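Local coordinates for protein SaTIE-TED (Staphylococcus aureus, PDB 6FX6) that is of unknown function in detail but, as the thioester domain of an LPXTG-anchored staphylococcal surface protein, probably takes part in covalent attachment to targets, at residues Ile20-Lys25 against Leu108-His113; Gly16-Val21 against Asn29-Arg34; Val186-Asn191 against Leu235-Asn240. All coordinates share one frame; numbering follows the deposited sequence.

Contact 1 of 3, residues Ile20-Lys25 against Leu108-His113; sequences IVYSAK and LGAKYH
Tyr22 has CG in the crowded position between its backbone N and carbonyl carbon (chi1 82°), whereas Tyr112 keeps CG anti to the carbonyl carbon and beside the backbone N (chi1 -55°). The end of the first ring therefore leads away from 108-113, while that of the second comes nearer to 20-25. Tyr22 CB touches the Tyr112 ring obliquely, 3.6 Å from CD1, and Ile20 crosses the same ring at a slant, its CD1 lying 3.6 Å from Tyr112 CE1. Farther along, the methyl carbons CB of Ala24 and Ala110 meet at 4.2 Å.

The backbones pair antiparallel, strand 20-24 against the strand that follows helix 94-107. Tyr22 and Tyr112 form a non-hydrogen-bonded pair; Ser23 and Lys111 form the hydrogen-bonded one, with Ser23 N giving to Lys111 O at 3.0 Å and Lys111 N returning a bond to Ser23 O at 2.9 Å. Both are nearly straight and run almost along the carbonyl axes. A further backbone bond, His113 N to Val21 O at 2.9 Å, is more bent (150°), at the corner of the chain.

Ser23 makes a polar contact on the other face. Its OG lies at the edge of the His113 ring, near its plane, in a hydrogen bond of 2.9 Å to NE2, and it also bonds Asn29 N, so that two partners fix the hydroxyl. On the tyrosine face, Trp105 of helix 94-107 meets the Tyr22 ring, whose OH bonds Pro50 O and Arg27 NH1, while Tyr112 OH bonds Met102 O. The pair is thus two-sided: on one face the two tyrosines pack toward helix 94-107, their hydroxyls hydrogen-bonded, and on the other a serine joins histidine to the backbone of Asn29, just ahead of strand 30-40.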
ATOM      1  N   ILE A  20      14.170 -16.462  11.633  1.00 44.97           N
ATOM      2  CA  ILE A  20      13.634 -17.553  10.814  1.00 46.92           C
ATOM      3  C   ILE A  20      14.736 -18.471  10.297  1.00 49.55           C
ATOM      4  O   ILE A  20      15.906 -18.082  10.215  1.00 48.07           O
ATOM      5  CB  ILE A  20      12.854 -17.039   9.582  1.00 45.56           C
ATOM      6  CG1 ILE A  20      13.697 -16.036   8.773  1.00 45.28           C
ATOM      7  CG2 ILE A  20      11.531 -16.418  10.002  1.00 47.14           C
ATOM      8  CD1 ILE A  20      13.048 -15.581   7.483  1.00 44.17           C
ATOM      9  N   VAL A  21      14.341 -19.697   9.965  1.00 50.57           N
ATOM     10  CA  VAL A  21      15.133 -20.575   9.118  1.00 52.95           C
ATOM     11  C   VAL A  21      14.292 -20.759   7.857  1.00 54.03           C
ATOM     12  O   VAL A  21      13.186 -21.309   7.931  1.00 55.97           O
ATOM     13  CB  VAL A  21      15.422 -21.931   9.790  1.00 55.58           C
ATOM     14  CG1 VAL A  21      16.178 -22.854   8.834  1.00 58.06           C
ATOM     15  CG2 VAL A  21      16.204 -21.723  11.082  1.00 54.12           C
ATOM     16  N   TYR A  22      14.804 -20.290   6.717  1.00 49.56           N
ATOM     17  CA  TYR A  22      14.031 -20.289   5.476  1.00 50.30           C
ATOM     18  C   TYR A  22      14.831 -20.709   4.255  1.00 51.43           C
ATOM     19  O   TYR A  22      16.061 -20.711   4.267  1.00 48.19           O
ATOM     20  CB  TYR A  22      13.416 -18.907   5.242  1.00 45.57           C
ATOM     21  CG  TYR A  22      14.340 -17.884   4.620  1.00 44.75           C
ATOM     22  CD1 TYR A  22      15.330 -17.260   5.374  1.00 43.69           C
ATOM     23  CD2 TYR A  22      14.208 -17.522   3.280  1.00 47.61           C
ATOM     24  CE1 TYR A  22      16.175 -16.313   4.812  1.00 44.67           C
ATOM     25  CE2 TYR A  22      15.043 -16.573   2.704  1.00 47.37           C
ATOM     26  CZ  TYR A  22      16.026 -15.968   3.472  1.00 49.39           C
ATOM     27  OH  TYR A  22      16.854 -15.022   2.899  1.00 49.96           O
ATOM     28  N   SER A  23      14.090 -21.055   3.204  1.00 55.08           N
ATOM     29  CA  SER A  23      14.643 -21.385   1.896  1.00 57.29           C
ATOM     30  C   SER A  23      13.969 -20.526   0.824  1.00 55.56           C
ATOM     31  O   SER A  23      12.781 -20.217   0.917  1.00 54.55           O
ATOM     32  CB  SER A  23      14.446 -22.869   1.590  1.00 59.82           C
ATOM     33  OG  SER A  23      15.185 -23.664   2.497  1.00 60.56           O
ATOM     34  N   ALA A  24      14.751 -20.134  -0.176  1.00 55.08           N
ATOM     35  CA  ALA A  24      14.270 -19.324  -1.287  1.00 54.03           C
ATOM     36  C   ALA A  24      15.265 -19.440  -2.437  1.00 56.35           C
ATOM     37  O   ALA A  24      16.396 -18.975  -2.311  1.00 52.27           O
ATOM     38  CB  ALA A  24      14.123 -17.877  -0.855  1.00 49.84           C
ATOM     39  N   LYS A  25      14.850 -20.084  -3.533  1.00 60.42           N
ATOM     40  CA  LYS A  25      15.733 -20.376  -4.674  1.00 65.54           C
ATOM     41  C   LYS A  25      16.941 -21.232  -4.227  1.00 65.68           C
ATOM     42  O   LYS A  25      16.750 -22.183  -3.471  1.00 67.13           O
ATOM     43  CB  LYS A  25      16.153 -19.083  -5.400  1.00 67.85           C
ATOM     44  CG  LYS A  25      15.015 -18.265  -5.987  1.00 70.93           C
ATOM     45  CD  LYS A  25      15.514 -17.500  -7.207  1.00 75.45           C
ATOM     46  CE  LYS A  25      14.605 -16.352  -7.598  1.00 76.07           C
ATOM     47  NZ  LYS A  25      15.201 -15.622  -8.751  1.00 80.28           N
ATOM     48  N   LEU A 108       7.190 -13.988  -3.336  1.00 53.06           N
ATOM     49  CA  LEU A 108       8.359 -14.129  -4.202  1.00 53.37           C
ATOM     50  C   LEU A 108       9.129 -15.442  -3.984  1.00 55.25           C
ATOM     51  O   LEU A 108      10.309 -15.536  -4.341  1.00 55.74           O
ATOM     52  CB  LEU A 108       9.284 -12.925  -3.990  1.00 49.83           C
ATOM     53  CG  LEU A 108       8.622 -11.556  -4.160  1.00 49.45           C
ATOM     54  CD1 LEU A 108       9.589 -10.446  -3.784  1.00 47.48           C
ATOM     55  CD2 LEU A 108       8.121 -11.377  -5.585  1.00 52.86           C
ATOM     56  N   GLY A 109       8.472 -16.447  -3.398  1.00 58.66           N
ATOM     57  CA  GLY A 109       9.002 -17.819  -3.355  1.00 61.27           C
ATOM     58  C   GLY A 109       9.667 -18.293  -2.070  1.00 58.54           C
ATOM     59  O   GLY A 109      10.148 -19.423  -2.018  1.00 62.34           O
ATOM     60  N   ALA A 110       9.692 -17.458  -1.032  1.00 55.51           N
ATOM     61  CA  ALA A 110      10.286 -17.851   0.250  1.00 54.64           C
ATOM     62  C   ALA A 110       9.383 -18.835   0.997  1.00 58.00           C
ATOM     63  O   ALA A 110       8.157 -18.687   0.997  1.00 57.90           O
ATOM     64  CB  ALA A 110      10.569 -16.633   1.110  1.00 50.71           C
ATOM     65  N   LYS A 111      10.005 -19.842   1.613  1.00 60.62           N
ATOM     66  CA  LYS A 111       9.313 -20.863   2.404  1.00 63.13           C
ATOM     67  C   LYS A 111       9.958 -20.923   3.788  1.00 61.29           C
ATOM     68  O   LYS A 111      11.184 -21.029   3.894  1.00 58.88           O
ATOM     69  CB  LYS A 111       9.413 -22.225   1.712  1.00 71.28           C
ATOM     70  CG  LYS A 111       8.850 -22.252   0.296  1.00 77.44           C
ATOM     71  CD  LYS A 111       8.973 -23.634  -0.326  1.00 86.93           C
ATOM     72  CE  LYS A 111       8.202 -23.737  -1.635  1.00 90.97           C
ATOM     73  NZ  LYS A 111       8.205 -25.127  -2.179  1.00 97.19           N
ATOM     74  N   TYR A 112       9.138 -20.855   4.838  1.00 57.69           N
ATOM     75  CA  TYR A 112       9.630 -20.789   6.220  1.00 55.46           C
ATOM     76  C   TYR A 112       9.502 -22.133   6.912  1.00 60.82           C
ATOM     77  O   TYR A 112       8.398 -22.668   7.027  1.00 59.70           O
ATOM     78  CB  TYR A 112       8.867 -19.722   7.004  1.00 51.09           C
ATOM     79  CG  TYR A 112       8.924 -18.389   6.313  1.00 46.72           C
ATOM     80  CD1 TYR A 112      10.147 -17.745   6.124  1.00 43.14           C
ATOM     81  CD2 TYR A 112       7.774 -17.783   5.815  1.00 44.00           C
ATOM     82  CE1 TYR A 112      10.227 -16.532   5.469  1.00 40.42           C
ATOM     83  CE2 TYR A 112       7.844 -16.566   5.160  1.00 43.53           C
ATOM     84  CZ  TYR A 112       9.071 -15.946   4.991  1.00 40.01           C
ATOM     85  OH  TYR A 112       9.149 -14.748   4.342  1.00 35.38           O
ATOM     86  N   HIS A 113      10.638 -22.661   7.367  1.00 62.14           N
ATOM     87  CA  HIS A 113      10.693 -23.932   8.090  1.00 70.16           C
ATOM     88  C   HIS A 113      10.522 -23.706   9.592  1.00 67.75           C
ATOM     89  O   HIS A 113       9.850 -24.494  10.263  1.00 68.10           O
ATOM     90  CB  HIS A 113      12.012 -24.659   7.798  1.00 75.46           C
ATOM     91  CG  HIS A 113      12.318 -24.777   6.337  1.00 84.38           C
ATOM     92  ND1 HIS A 113      11.756 -25.745   5.533  1.00 91.17           N
ATOM     93  CD2 HIS A 113      13.109 -24.030   5.531  1.00 87.48           C
ATOM     94  CE1 HIS A 113      12.195 -25.597   4.296  1.00 94.73           C
ATOM     95  NE2 HIS A 113      13.018 -24.564   4.267  1.00 91.92           N
TER

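Contact 2 of 3, residues Gly16-Val21 against Asn29-Arg34; sequences GINWIV and NFTMDR. With ZN (zinc ion), chain C.
Ile20 and Val21 begin strand 20-24, which pairs antiparallel with strand 30-40; Asn29 and Phe30 form a G1 beta bulge opposite Tyr22, next along the strand. Selenomethionine Met32 makes the two backbone bonds between the segments: its N gives to Ile20 O at 3.1 Å, almost linearly (171°), and its O accepts from Trp19 N at a shorter 2.7 Å. Val21 and Thr31 form the non-hydrogen-bonded pair and lie side by side, pointing the same way, with Val21 CG2 packed against Thr31 OG1. On the other face, Ile20 CG1 runs alongside Met32 CB. Trp19 brings the CD1 edge of its indole to Arg34 N, which lies in the ring plane. Met32 and Trp19 also reach helix 94-107, touching Trp105 and Ile98.

Asn18 crosses Thr31 obliquely, its OD1 resting 3.4 Å from the methyl CG2. Water 2 and the zinc form the polar part. Water 2 donates to that same Asn18 OD1 at 2.9 Å and to Asp33 OD2 at 3.0 Å, tying amide to carboxylate. With CG in the crowded position (chi1 64°), the end of Asp33 leads away from 16-21, and its OD1 binds a zinc ion at 2.0 Å; water 3 is a further zinc ligand. The zinc probably polarises the carboxylate and so may weaken OD2 as an acceptor. At Asn29 the backbone has positive phi (46°), the conformation typical of the first residue of a G1 bulge, here where the chain turns a corner into strand 30-40.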
ATOM      1  N   GLY A  16      19.740 -11.069  19.258  1.00 46.63           N
ATOM      2  CA  GLY A  16      20.368 -12.366  19.523  1.00 49.06           C
ATOM      3  C   GLY A  16      19.457 -13.557  19.279  1.00 50.58           C
ATOM      4  O   GLY A  16      19.670 -14.623  19.848  1.00 55.38           O
ATOM      5  N   ILE A  17      18.455 -13.365  18.421  1.00 51.48           N
ATOM      6  CA  ILE A  17      17.398 -14.340  18.159  1.00 54.17           C
ATOM      7  C   ILE A  17      17.540 -14.792  16.714  1.00 47.14           C
ATOM      8  O   ILE A  17      17.736 -13.957  15.829  1.00 41.68           O
ATOM      9  CB  ILE A  17      16.000 -13.683  18.303  1.00 58.13           C
ATOM     10  CG1 ILE A  17      15.735 -13.267  19.751  1.00 67.00           C
ATOM     11  CG2 ILE A  17      14.883 -14.611  17.827  1.00 59.51           C
ATOM     12  CD1 ILE A  17      14.687 -12.176  19.898  1.00 68.81           C
ATOM     13  N   ASN A  18      17.432 -16.098  16.479  1.00 44.23           N
ATOM     14  CA  ASN A  18      17.202 -16.619  15.134  1.00 43.96           C
ATOM     15  C   ASN A  18      15.765 -16.278  14.768  1.00 41.77           C
ATOM     16  O   ASN A  18      14.836 -16.833  15.342  1.00 44.23           O
ATOM     17  CB  ASN A  18      17.412 -18.137  15.073  1.00 47.86           C
ATOM     18  CG  ASN A  18      18.863 -18.543  15.264  1.00 49.98           C
ATOM     19  OD1 ASN A  18      19.780 -17.741  15.083  1.00 52.02           O
ATOM     20  ND2 ASN A  18      19.077 -19.804  15.624  1.00 55.32           N
ATOM     21  N   TRP A  19      15.589 -15.340  13.841  1.00 41.24           N
ATOM     22  CA  TRP A  19      14.261 -14.865  13.457  1.00 42.41           C
ATOM     23  C   TRP A  19      13.508 -15.924  12.659  1.00 46.28           C
ATOM     24  O   TRP A  19      12.349 -16.231  12.968  1.00 50.38           O
ATOM     25  CB  TRP A  19      14.357 -13.569  12.649  1.00 40.51           C
ATOM     26  CG  TRP A  19      14.830 -12.392  13.443  1.00 42.56           C
ATOM     27  CD1 TRP A  19      16.036 -11.758  13.342  1.00 48.45           C
ATOM     28  CD2 TRP A  19      14.102 -11.703  14.459  1.00 43.65           C
ATOM     29  NE1 TRP A  19      16.099 -10.712  14.238  1.00 47.27           N
ATOM     30  CE2 TRP A  19      14.921 -10.658  14.935  1.00 45.33           C
ATOM     31  CE3 TRP A  19      12.833 -11.871  15.017  1.00 45.02           C
ATOM     32  CZ2 TRP A  19      14.507  -9.779  15.951  1.00 45.84           C
ATOM     33  CZ3 TRP A  19      12.413 -10.994  16.024  1.00 47.44           C
ATOM     34  CH2 TRP A  19      13.252  -9.963  16.480  1.00 45.99           C
ATOM     35  N   ILE A  20      14.170 -16.462  11.633  1.00 44.97           N
ATOM     36  CA  ILE A  20      13.634 -17.553  10.814  1.00 46.92           C
ATOM     37  C   ILE A  20      14.736 -18.471  10.297  1.00 49.55           C
ATOM     38  O   ILE A  20      15.906 -18.082  10.215  1.00 48.07           O
ATOM     39  CB  ILE A  20      12.854 -17.039   9.582  1.00 45.56           C
ATOM     40  CG1 ILE A  20      13.697 -16.036   8.773  1.00 45.28           C
ATOM     41  CG2 ILE A  20      11.531 -16.418  10.002  1.00 47.14           C
ATOM     42  CD1 ILE A  20      13.048 -15.581   7.483  1.00 44.17           C
ATOM     43  N   VAL A  21      14.341 -19.697   9.965  1.00 50.57           N
ATOM     44  CA  VAL A  21      15.133 -20.575   9.118  1.00 52.95           C
ATOM     45  C   VAL A  21      14.292 -20.759   7.857  1.00 54.03           C
ATOM     46  O   VAL A  21      13.186 -21.309   7.931  1.00 55.97           O
ATOM     47  CB  VAL A  21      15.422 -21.931   9.790  1.00 55.58           C
ATOM     48  CG1 VAL A  21      16.178 -22.854   8.834  1.00 58.06           C
ATOM     49  CG2 VAL A  21      16.204 -21.723  11.082  1.00 54.12           C
ATOM     50  N   ASN A  29      17.828 -23.393   3.735  1.00 71.03           N
ATOM     51  CA  ASN A  29      18.000 -23.497   5.194  1.00 70.13           C
ATOM     52  C   ASN A  29      18.964 -22.448   5.761  1.00 64.52           C
ATOM     53  O   ASN A  29      19.931 -22.769   6.460  1.00 66.75           O
ATOM     54  CB  ASN A  29      18.421 -24.921   5.566  1.00 74.16           C
ATOM     55  CG  ASN A  29      17.342 -25.939   5.256  1.00 78.85           C
ATOM     56  OD1 ASN A  29      16.247 -25.880   5.813  1.00 83.59           O
ATOM     57  ND2 ASN A  29      17.640 -26.876   4.361  1.00 82.16           N
ATOM     58  N   PHE A  30      18.672 -21.195   5.427  1.00 60.13           N
ATOM     59  CA  PHE A  30      19.464 -20.029   5.813  1.00 55.88           C
ATOM     60  C   PHE A  30      18.898 -19.493   7.124  1.00 55.84           C
ATOM     61  O   PHE A  30      17.687 -19.271   7.236  1.00 52.47           O
ATOM     62  CB  PHE A  30      19.362 -18.976   4.702  1.00 53.58           C
ATOM     63  CG  PHE A  30      20.264 -17.774   4.873  1.00 51.25           C
ATOM     64  CD1 PHE A  30      19.841 -16.655   5.594  1.00 48.71           C
ATOM     65  CD2 PHE A  30      21.508 -17.730   4.248  1.00 53.32           C
ATOM     66  CE1 PHE A  30      20.663 -15.535   5.723  1.00 47.44           C
ATOM     67  CE2 PHE A  30      22.332 -16.615   4.373  1.00 52.51           C
ATOM     68  CZ  PHE A  30      21.909 -15.516   5.111  1.00 50.64           C
ATOM     69  N   THR A  31      19.778 -19.293   8.108  1.00 54.05           N
ATOM     70  CA  THR A  31      19.394 -18.786   9.422  1.00 51.09           C
ATOM     71  C   THR A  31      19.581 -17.275   9.466  1.00 45.66           C
ATOM     72  O   THR A  31      20.691 -16.782   9.300  1.00 47.42           O
ATOM     73  CB  THR A  31      20.248 -19.430  10.530  1.00 53.22           C
ATOM     74  OG1 THR A  31      20.103 -20.853  10.472  1.00 57.69           O
ATOM     75  CG2 THR A  31      19.824 -18.940  11.918  1.00 54.07           C
HETATM   76  N   MSE A  32      18.494 -16.545   9.694  1.00 41.81           N
HETATM   77  CA  MSE A  32      18.557 -15.090   9.818  1.00 38.68           C
HETATM   78  C   MSE A  32      18.505 -14.730  11.278  1.00 37.10           C
HETATM   79  O   MSE A  32      17.435 -14.744  11.893  1.00 36.97           O
HETATM   80  CB  MSE A  32      17.445 -14.438   9.001  1.00 41.99           C
HETATM   81  CG  MSE A  32      18.073 -13.489   7.987  1.00 46.60           C
HETATM   82 SE   MSE A  32      16.643 -12.672   6.943  1.00 57.38          SE
HETATM   83  CE  MSE A  32      17.201 -10.784   7.026  1.00 62.01           C
ATOM     84  N   ASP A  33      19.679 -14.428  11.842  1.00 34.37           N
ATOM     85  CA  ASP A  33      19.805 -14.018  13.246  1.00 34.18           C
ATOM     86  C   ASP A  33      19.916 -12.490  13.432  1.00 33.21           C
ATOM     87  O   ASP A  33      20.254 -12.008  14.510  1.00 31.75           O
ATOM     88  CB  ASP A  33      20.954 -14.768  13.932  1.00 35.92           C
ATOM     89  CG  ASP A  33      22.326 -14.447  13.351  1.00 35.19           C
ATOM     90  OD1 ASP A  33      22.436 -13.858  12.261  1.00 33.85           O
ATOM     91  OD2 ASP A  33      23.319 -14.809  13.996  1.00 38.37           O
ATOM     92  N   ARG A  34      19.632 -11.744  12.367  1.00 33.75           N
ATOM     93  CA  ARG A  34      19.403 -10.305  12.440  1.00 34.82           C
ATOM     94  C   ARG A  34      18.572  -9.910  11.226  1.00 35.13           C
ATOM     95  O   ARG A  34      18.380 -10.719  10.305  1.00 35.65           O
ATOM     96  CB  ARG A  34      20.721  -9.522  12.458  1.00 39.11           C
ATOM     97  CG  ARG A  34      21.625  -9.820  11.277  1.00 43.88           C
ATOM     98  CD  ARG A  34      22.650  -8.725  11.011  1.00 48.46           C
ATOM     99  NE  ARG A  34      23.239  -8.883   9.676  1.00 50.97           N
ATOM    100  CZ  ARG A  34      24.335  -8.269   9.225  1.00 53.69           C
ATOM    101  NH1 ARG A  34      24.744  -8.510   7.977  1.00 55.33           N
ATOM    102  NH2 ARG A  34      25.027  -7.422   9.992  1.00 52.96           N
TER
HETATM  103 ZN    ZN C 302      24.145 -13.172  11.576  1.00 33.96          ZN
HETATM  104  O   HOH W   1      18.223 -11.276  16.139  1.00 26.73           O
HETATM  105  O   HOH W   2      22.627 -17.504  15.212  1.00 49.02           O
HETATM  106  O   HOH W   3      23.761 -11.877   9.840  1.00 16.93           O

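Contact 3 of 3, residues Val186-Asn191 against Leu235-Asn240; sequences VTADKN and LQVIKN
Lys239 NZ is gripped by two backbone carbonyls, Lys190 O across the contact at 3.0 Å and Ala192 O just beyond segment 186-191. The lysine chain bends at chi2 (-72°) to bring its ammonium to the loop 189-192. It approaches Lys190 O from above the carbonyl plane, at a C=O...N angle of 108°, and so does not lie on a lone pair. The loop has its own brace: Asp189 OD1 uses its anti lone pair to accept from Asn191 N at 3.0 Å, closing an Asx turn. That oxygen stands 6.7 Å from Lys239 NZ, too far for a salt bridge, although its charge may still help to hold the ammonium nearby.

Away from the loop the contact is apolar. Val186 and Leu235 reach toward each other tip to tip, CG1 against CD1 at a tight 3.4 Å, and Ala188 CB faces Val237 CG1 at 4.3 Å. Strands 183-188 and 231-238 belong to different sheets, and Ile148 and Ile198 add to the layer between them. Two sheets therefore pack face to face through aliphatic side chains, and at one end the layer gives way to a lysine ammonium hydrogen-bonded to two loop carbonyls.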
ATOM      1  N   VAL A 186     -23.355  15.949   0.145  1.00 41.95           N
ATOM      2  CA  VAL A 186     -22.888  16.685  -1.028  1.00 41.08           C
ATOM      3  C   VAL A 186     -23.716  17.930  -1.297  1.00 41.18           C
ATOM      4  O   VAL A 186     -24.943  17.892  -1.219  1.00 40.04           O
ATOM      5  CB  VAL A 186     -22.954  15.798  -2.285  1.00 42.59           C
ATOM      6  CG1 VAL A 186     -22.445  16.549  -3.504  1.00 49.32           C
ATOM      7  CG2 VAL A 186     -22.158  14.520  -2.076  1.00 42.82           C
ATOM      8  N   THR A 187     -23.039  19.028  -1.622  1.00 41.77           N
ATOM      9  CA  THR A 187     -23.699  20.194  -2.199  1.00 44.30           C
ATOM     10  C   THR A 187     -22.841  20.739  -3.344  1.00 41.32           C
ATOM     11  O   THR A 187     -21.619  20.786  -3.240  1.00 42.71           O
ATOM     12  CB  THR A 187     -24.035  21.270  -1.136  1.00 52.58           C
ATOM     13  OG1 THR A 187     -24.723  22.367  -1.756  1.00 64.50           O
ATOM     14  CG2 THR A 187     -22.789  21.790  -0.428  1.00 59.14           C
ATOM     15  N   ALA A 188     -23.498  21.107  -4.444  1.00 40.70           N
ATOM     16  CA  ALA A 188     -22.838  21.652  -5.626  1.00 40.49           C
ATOM     17  C   ALA A 188     -23.459  22.988  -5.987  1.00 41.50           C
ATOM     18  O   ALA A 188     -24.678  23.146  -5.902  1.00 44.19           O
ATOM     19  CB  ALA A 188     -22.966  20.689  -6.792  1.00 40.75           C
ATOM     20  N   ASP A 189     -22.620  23.938  -6.401  1.00 42.33           N
ATOM     21  CA  ASP A 189     -23.070  25.289  -6.775  1.00 45.74           C
ATOM     22  C   ASP A 189     -22.881  25.520  -8.285  1.00 44.06           C
ATOM     23  O   ASP A 189     -22.474  24.606  -9.002  1.00 40.13           O
ATOM     24  CB  ASP A 189     -22.387  26.365  -5.898  1.00 49.49           C
ATOM     25  CG  ASP A 189     -20.869  26.328  -5.967  1.00 54.96           C
ATOM     26  OD1 ASP A 189     -20.310  26.468  -7.075  1.00 55.71           O
ATOM     27  OD2 ASP A 189     -20.228  26.177  -4.903  1.00 65.29           O
ATOM     28  N   LYS A 190     -23.190  26.726  -8.764  1.00 47.05           N
ATOM     29  CA  LYS A 190     -23.115  27.057 -10.198  1.00 48.65           C
ATOM     30  C   LYS A 190     -21.721  26.956 -10.818  1.00 49.42           C
ATOM     31  O   LYS A 190     -21.614  26.787 -12.034  1.00 50.87           O
ATOM     32  CB  LYS A 190     -23.682  28.455 -10.468  1.00 54.42           C
ATOM     33  CG  LYS A 190     -25.182  28.564 -10.262  1.00 57.04           C
ATOM     34  CD  LYS A 190     -25.682  29.949 -10.620  1.00 61.49           C
ATOM     35  CE  LYS A 190     -27.103  30.169 -10.134  1.00 63.11           C
ATOM     36  NZ  LYS A 190     -27.535  31.566 -10.408  1.00 68.60           N
ATOM     37  N   ASN A 191     -20.667  27.072 -10.004  1.00 47.31           N
ATOM     38  CA  ASN A 191     -19.293  26.879 -10.488  1.00 46.66           C
ATOM     39  C   ASN A 191     -18.946  25.422 -10.758  1.00 43.49           C
ATOM     40  O   ASN A 191     -17.949  25.152 -11.423  1.00 42.40           O
ATOM     41  CB  ASN A 191     -18.267  27.453  -9.504  1.00 49.44           C
ATOM     42  CG  ASN A 191     -18.290  28.966  -9.438  1.00 53.37           C
ATOM     43  OD1 ASN A 191     -18.992  29.637 -10.198  1.00 56.18           O
ATOM     44  ND2 ASN A 191     -17.500  29.513  -8.525  1.00 57.74           N
ATOM     45  N   LEU A 235     -21.723  13.452 -10.239  1.00 33.37           N
ATOM     46  CA  LEU A 235     -22.945  14.241 -10.109  1.00 36.17           C
ATOM     47  C   LEU A 235     -23.284  14.902 -11.434  1.00 38.11           C
ATOM     48  O   LEU A 235     -22.411  15.490 -12.063  1.00 37.50           O
ATOM     49  CB  LEU A 235     -22.767  15.330  -9.066  1.00 37.77           C
ATOM     50  CG  LEU A 235     -22.338  14.909  -7.660  1.00 38.42           C
ATOM     51  CD1 LEU A 235     -21.959  16.137  -6.843  1.00 42.12           C
ATOM     52  CD2 LEU A 235     -23.433  14.120  -6.964  1.00 38.31           C
ATOM     53  N   GLN A 236     -24.543  14.799 -11.852  1.00 39.33           N
ATOM     54  CA  GLN A 236     -25.048  15.533 -13.006  1.00 42.64           C
ATOM     55  C   GLN A 236     -25.695  16.801 -12.450  1.00 42.75           C
ATOM     56  O   GLN A 236     -26.806  16.757 -11.915  1.00 40.33           O
ATOM     57  CB  GLN A 236     -26.053  14.691 -13.793  1.00 46.75           C
ATOM     58  CG  GLN A 236     -25.472  13.414 -14.389  1.00 50.53           C
ATOM     59  CD  GLN A 236     -26.517  12.521 -15.052  1.00 55.89           C
ATOM     60  OE1 GLN A 236     -27.691  12.510 -14.667  1.00 55.25           O
ATOM     61  NE2 GLN A 236     -26.087  11.751 -16.049  1.00 54.20           N
ATOM     62  N   VAL A 237     -24.986  17.924 -12.562  1.00 40.86           N
ATOM     63  CA  VAL A 237     -25.369  19.153 -11.867  1.00 42.32           C
ATOM     64  C   VAL A 237     -26.418  19.884 -12.703  1.00 43.20           C
ATOM     65  O   VAL A 237     -26.131  20.303 -13.822  1.00 40.71           O
ATOM     66  CB  VAL A 237     -24.153  20.067 -11.590  1.00 41.90           C
ATOM     67  CG1 VAL A 237     -24.551  21.237 -10.698  1.00 41.44           C
ATOM     68  CG2 VAL A 237     -23.025  19.268 -10.938  1.00 43.04           C
ATOM     69  N   ILE A 238     -27.624  20.018 -12.149  1.00 43.32           N
ATOM     70  CA  ILE A 238     -28.763  20.628 -12.842  1.00 47.16           C
ATOM     71  C   ILE A 238     -28.792  22.120 -12.521  1.00 50.86           C
ATOM     72  O   ILE A 238     -28.962  22.502 -11.365  1.00 48.14           O
ATOM     73  CB  ILE A 238     -30.098  19.963 -12.432  1.00 46.18           C
ATOM     74  CG1 ILE A 238     -30.100  18.490 -12.860  1.00 45.31           C
ATOM     75  CG2 ILE A 238     -31.290  20.696 -13.055  1.00 50.05           C
ATOM     76  CD1 ILE A 238     -31.169  17.653 -12.194  1.00 47.74           C
ATOM     77  N   LYS A 239     -28.640  22.949 -13.555  1.00 60.57           N
ATOM     78  CA  LYS A 239     -28.486  24.400 -13.397  1.00 73.40           C
ATOM     79  C   LYS A 239     -29.826  25.111 -13.249  1.00 79.40           C
ATOM     80  O   LYS A 239     -30.024  25.866 -12.296  1.00 80.15           O
ATOM     81  CB  LYS A 239     -27.725  24.994 -14.591  1.00 76.88           C
ATOM     82  CG  LYS A 239     -26.346  24.394 -14.834  1.00 77.22           C
ATOM     83  CD  LYS A 239     -25.337  24.833 -13.786  1.00 77.11           C
ATOM     84  CE  LYS A 239     -24.080  23.983 -13.841  1.00 76.96           C
ATOM     85  NZ  LYS A 239     -23.137  24.336 -12.747  1.00 79.22           N
ATOM     86  N   ASN A 240     -30.722  24.875 -14.209  1.00 89.19           N
ATOM     87  CA  ASN A 240     -32.077  25.455 -14.225  1.00103.74           C
ATOM     88  C   ASN A 240     -32.073  26.990 -14.185  1.00 95.16           C
ATOM     89  O   ASN A 240     -31.435  27.642 -15.012  1.00 84.96           O
ATOM     90  CB  ASN A 240     -32.922  24.880 -13.071  1.00113.67           C
ATOM     91  CG  ASN A 240     -34.400  25.247 -13.169  1.00122.24           C
ATOM     92  OD1 ASN A 240     -34.924  25.531 -14.249  1.00128.63           O
ATOM     93  ND2 ASN A 240     -35.082  25.233 -12.028  1.00121.53           N
TER

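Contacts 1 and 2 lie on the two edges of one strand, 20-24, which pairs with 111-115 on one side and 30-40 on the other; they share Ile20 and Val21, and their centres are 11 Å apart. Tyr22 O to Phe30 N, 2.9 Å, probably adds a hydrogen bond between them. The zinc on Asp33 is about 11 Å from the Tyr22 side chain; a second zinc lies about 6 Å from that of Arg34. An acetate, probably from the crystallisation liquor, lies about 4 Å from the Met32 side chain and one, probably the same, about 5 Å from that of Tyr22. Contact 3 joins two other sheets, its centre 56 Å from contact 1's and 61 Å from contact 2's.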